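Local coordinates for putative Ribokinase II (Escherichia coli O6, PDB 3IQ0), which probably phosphorylates a sugar such as ribose, using ATP and magnesium, as a ribokinase-like member of the PfkB family of carbohydrate kinases, at the interface of chains A and B. Sequence-based numbering; all coordinates share one arbitrary frame. Chains: chain A/B, putative Ribokinase II.

Contact 1: the interface of chains A and B. Residues chain A 32-35, 68; chain B 27-29.
A:Gly33 and B:Gly29 pair through their backbones in a short antiparallel bridge between strand 29-37 of chain A and the start of the same strand in chain B. This pairing joins beta-sheet edges of the two chains in the deposited dimer, probably the lid-to-lid association seen in ribokinase relatives. The amide N of A:Gly33 donates to B:Gly29 O at 3.0 Å. In return, B:Gly29 N gives a shorter bond, 2.7 Å, to A:Gly33 O, but it arrives above the carbonyl plane, 46° out of it, a less regular geometry. The bridge brings A:Gly33 O within 3.2 Å of B:Gly29 O, a close approach of two acceptors that is probably unfavourable.

B:Pro28 buries more surface than any other residue of the patch, 57 Å². Its CB lies 3.6 Å from A:Pro34 O and also meets CE1 at the rim of the A:Tyr35 ring, the proline and tyrosine side chains crossing at about a right angle. The tyrosine ring lies back over A:Gly33 CA, near the rim of one face, within its own strand. A cis peptide precedes A:Pro34 and its CD faces the carbonyl O of B:Gln27.

Around this core the contact thins to a fringe, where B:Gln27 hides 9 Å². Here A:Ile68 of helix 64-75 extends outward, CG1 anti to the backbone N (chi1 -166°), and reaches across by its terminal CD1, 3.8 Å from B:Gln27 CA and 4.0 Å from B:Pro28 CD.

Contact 2: the interface of chains A and B. Residues chain A 25, 95, 107; chain B 16, 65, 95.
An aromatic, hydrophobic subunit interface joins the two kinase chains here and helps close the two-fold dimer of the deposited assembly. In ribokinases of the PfkB family, dimers commonly form through the beta-sheet lids, and a similar biological role is likely for this one. The ring of B:Phe65, near the start of helix 64-75, sits in a corner of chain A, with A:Phe95 (strand 92-98) at its edge and A:Ile107 (strand 105-109) over its face. It meets A:Phe95 edge-to-face: the planes stand at 86°, and B:Phe65 CZ lies 3.5 Å above the centre of the A:Phe95 ring. The A:Ile107 methyl CD1 is 3.6 Å from the B:Phe65 ring centroid in a CH-pi contact. CG1 anti to the carbonyl carbon (chi1 -75°) and an extended chi2 (-172°) carry the methyl to the ring. Another stretch of the B:Phe65 edge points in plane at the carbonyl O of A:Phe25, 3.5 Å from CD1, where the polarised ring hydrogens could offer weak electrostatic attraction. Behind this first shell, A:Ile107 CG1 sits over the centre of the A:Phe25 ring, helping to hold the isoleucine in position.

Beyond B:Phe65, the two copies of Phe95 come from opposite directions and meet through their para carbons, A:Phe95 CZ to B:Phe95 CZ at 3.3 Å, a tight approach. B:Ile16 CG1, from strand 13-18, packs more loosely against the same end of the A:Phe95 ring, 4.0 Å from CZ.

Contact 1: the interface of chains A and B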
# COMPACT_ATOMS: atom_id res chain seq x y z
N ASN A 32 11.57 -0.53 -10.16
CA ASN A 32 12.17 -1.85 -10.06
C ASN A 32 11.75 -2.50 -8.75
O ASN A 32 11.71 -1.84 -7.71
CB ASN A 32 13.69 -1.75 -10.10
CG ASN A 32 14.20 -1.13 -11.38
OD1 ASN A 32 15.13 -0.33 -11.36
ND2 ASN A 32 13.60 -1.52 -12.50
N GLY A 33 11.44 -3.79 -8.80
CA GLY A 33 11.04 -4.48 -7.59
C GLY A 33 9.99 -5.52 -7.91
O GLY A 33 9.74 -5.81 -9.08
N PRO A 34 9.36 -6.11 -6.88
CA PRO A 34 9.62 -5.80 -5.47
C PRO A 34 10.92 -6.45 -4.99
O PRO A 34 11.39 -7.42 -5.58
CB PRO A 34 8.41 -6.40 -4.78
CG PRO A 34 8.20 -7.67 -5.58
CD PRO A 34 8.34 -7.17 -7.01
N TYR A 35 11.50 -5.90 -3.92
CA TYR A 35 12.72 -6.45 -3.32
C TYR A 35 12.40 -6.74 -1.86
O TYR A 35 11.72 -5.95 -1.21
CB TYR A 35 13.88 -5.46 -3.39
CG TYR A 35 14.39 -5.16 -4.79
CD1 TYR A 35 15.09 -6.12 -5.52
CD2 TYR A 35 14.17 -3.92 -5.38
CE1 TYR A 35 15.57 -5.85 -6.80
CE2 TYR A 35 14.65 -3.63 -6.66
CZ TYR A 35 15.34 -4.60 -7.36
OH TYR A 35 15.80 -4.33 -8.63
N ILE A 68 7.63 -13.34 -1.86
CA ILE A 68 9.02 -13.06 -2.21
C ILE A 68 9.87 -12.97 -0.94
O ILE A 68 11.03 -13.39 -0.93
CB ILE A 68 9.13 -11.76 -3.04
CG1 ILE A 68 10.51 -11.67 -3.67
CG2 ILE A 68 8.84 -10.55 -2.16
CD1 ILE A 68 10.65 -10.55 -4.69
N GLN B 27 8.69 -11.81 -7.68
CA GLN B 27 10.03 -11.75 -8.24
C GLN B 27 10.31 -10.33 -8.70
O GLN B 27 9.40 -9.63 -9.15
CB GLN B 27 10.16 -12.72 -9.42
CG GLN B 27 10.46 -14.16 -9.01
CD GLN B 27 10.63 -15.09 -10.20
OE1 GLN B 27 11.37 -14.78 -11.14
NE2 GLN B 27 9.95 -16.23 -10.16
N PRO B 28 11.56 -9.88 -8.58
CA PRO B 28 11.86 -8.52 -9.01
C PRO B 28 11.68 -8.35 -10.52
O PRO B 28 11.92 -9.27 -11.30
CB PRO B 28 13.30 -8.31 -8.56
CG PRO B 28 13.87 -9.70 -8.60
CD PRO B 28 12.76 -10.54 -8.03
N GLY B 29 11.24 -7.16 -10.92
CA GLY B 29 11.03 -6.90 -12.33
C GLY B 29 10.81 -5.42 -12.54
O GLY B 29 11.14 -4.61 -11.68

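Contact 2: the interface of chains A and B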
# COMPACT_ATOMS: atom_id res chain seq x y z
N PHE A 25 7.32 11.07 -7.42
CA PHE A 25 6.27 10.12 -7.06
C PHE A 25 4.99 10.45 -7.83
O PHE A 25 4.18 9.57 -8.10
CB PHE A 25 5.98 10.20 -5.55
CG PHE A 25 6.97 9.46 -4.69
CD1 PHE A 25 7.23 8.10 -4.90
CD2 PHE A 25 7.62 10.10 -3.64
CE1 PHE A 25 8.11 7.40 -4.09
CE2 PHE A 25 8.51 9.40 -2.81
CZ PHE A 25 8.75 8.05 -3.03
N PHE A 95 7.79 2.64 -1.41
CA PHE A 95 8.27 3.17 -2.68
C PHE A 95 9.36 4.16 -2.31
O PHE A 95 9.17 4.99 -1.43
CB PHE A 95 7.16 3.93 -3.41
CG PHE A 95 6.13 3.05 -4.05
CD1 PHE A 95 6.19 2.76 -5.42
CD2 PHE A 95 5.09 2.52 -3.30
CE1 PHE A 95 5.22 1.96 -6.02
CE2 PHE A 95 4.11 1.72 -3.90
CZ PHE A 95 4.18 1.45 -5.26
N ILE A 107 7.29 6.48 0.32
CA ILE A 107 5.84 6.43 0.45
C ILE A 107 5.67 5.08 1.12
O ILE A 107 5.89 4.04 0.51
CB ILE A 107 5.09 6.44 -0.90
CG1 ILE A 107 5.14 7.86 -1.51
CG2 ILE A 107 3.64 6.01 -0.70
CD1 ILE A 107 4.28 8.05 -2.75
N ILE B 16 -0.12 0.57 -10.43
CA ILE B 16 1.27 0.30 -10.83
C ILE B 16 1.16 -0.99 -11.64
O ILE B 16 0.81 -2.03 -11.11
CB ILE B 16 2.20 0.07 -9.61
CG1 ILE B 16 2.38 1.37 -8.82
CG2 ILE B 16 3.56 -0.42 -10.09
CD1 ILE B 16 1.17 1.81 -8.05
N PHE B 65 1.35 10.08 -4.65
CA PHE B 65 0.36 9.24 -5.31
C PHE B 65 -0.98 9.94 -5.19
O PHE B 65 -1.84 9.82 -6.06
CB PHE B 65 0.31 7.86 -4.67
CG PHE B 65 1.50 6.99 -4.97
CD1 PHE B 65 2.42 7.36 -5.96
CD2 PHE B 65 1.68 5.79 -4.31
CE1 PHE B 65 3.49 6.54 -6.28
CE2 PHE B 65 2.75 4.95 -4.63
CZ PHE B 65 3.65 5.33 -5.61
N PHE B 95 -1.56 -2.95 -7.65
CA PHE B 95 -0.52 -3.52 -8.50
C PHE B 95 -1.26 -4.54 -9.36
O PHE B 95 -2.05 -5.32 -8.85
CB PHE B 95 0.54 -4.25 -7.66
CG PHE B 95 1.44 -3.34 -6.88
CD1 PHE B 95 2.65 -2.92 -7.42
CD2 PHE B 95 1.10 -2.93 -5.60
CE1 PHE B 95 3.51 -2.10 -6.70
CE2 PHE B 95 1.95 -2.11 -4.86
CZ PHE B 95 3.16 -1.70 -5.41

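The centres of the C-alpha atoms of contact 1 and contact 2 lie about 14 Å apart in the one interface between the chains. They have no residue in common, yet helix 64-75 serves both: contact 1 uses the chain A copy and contact 2 the chain B copy. Two-fold symmetry repeats each contact with the chains exchanged, so both copies of this helix take part in both kinds of contact. Contact 1 supplies directional backbone pairing that probably helps set the register where the strands meet, while contact 2 supplies apolar burial; together they probably hold the subunits in one mutual orientation.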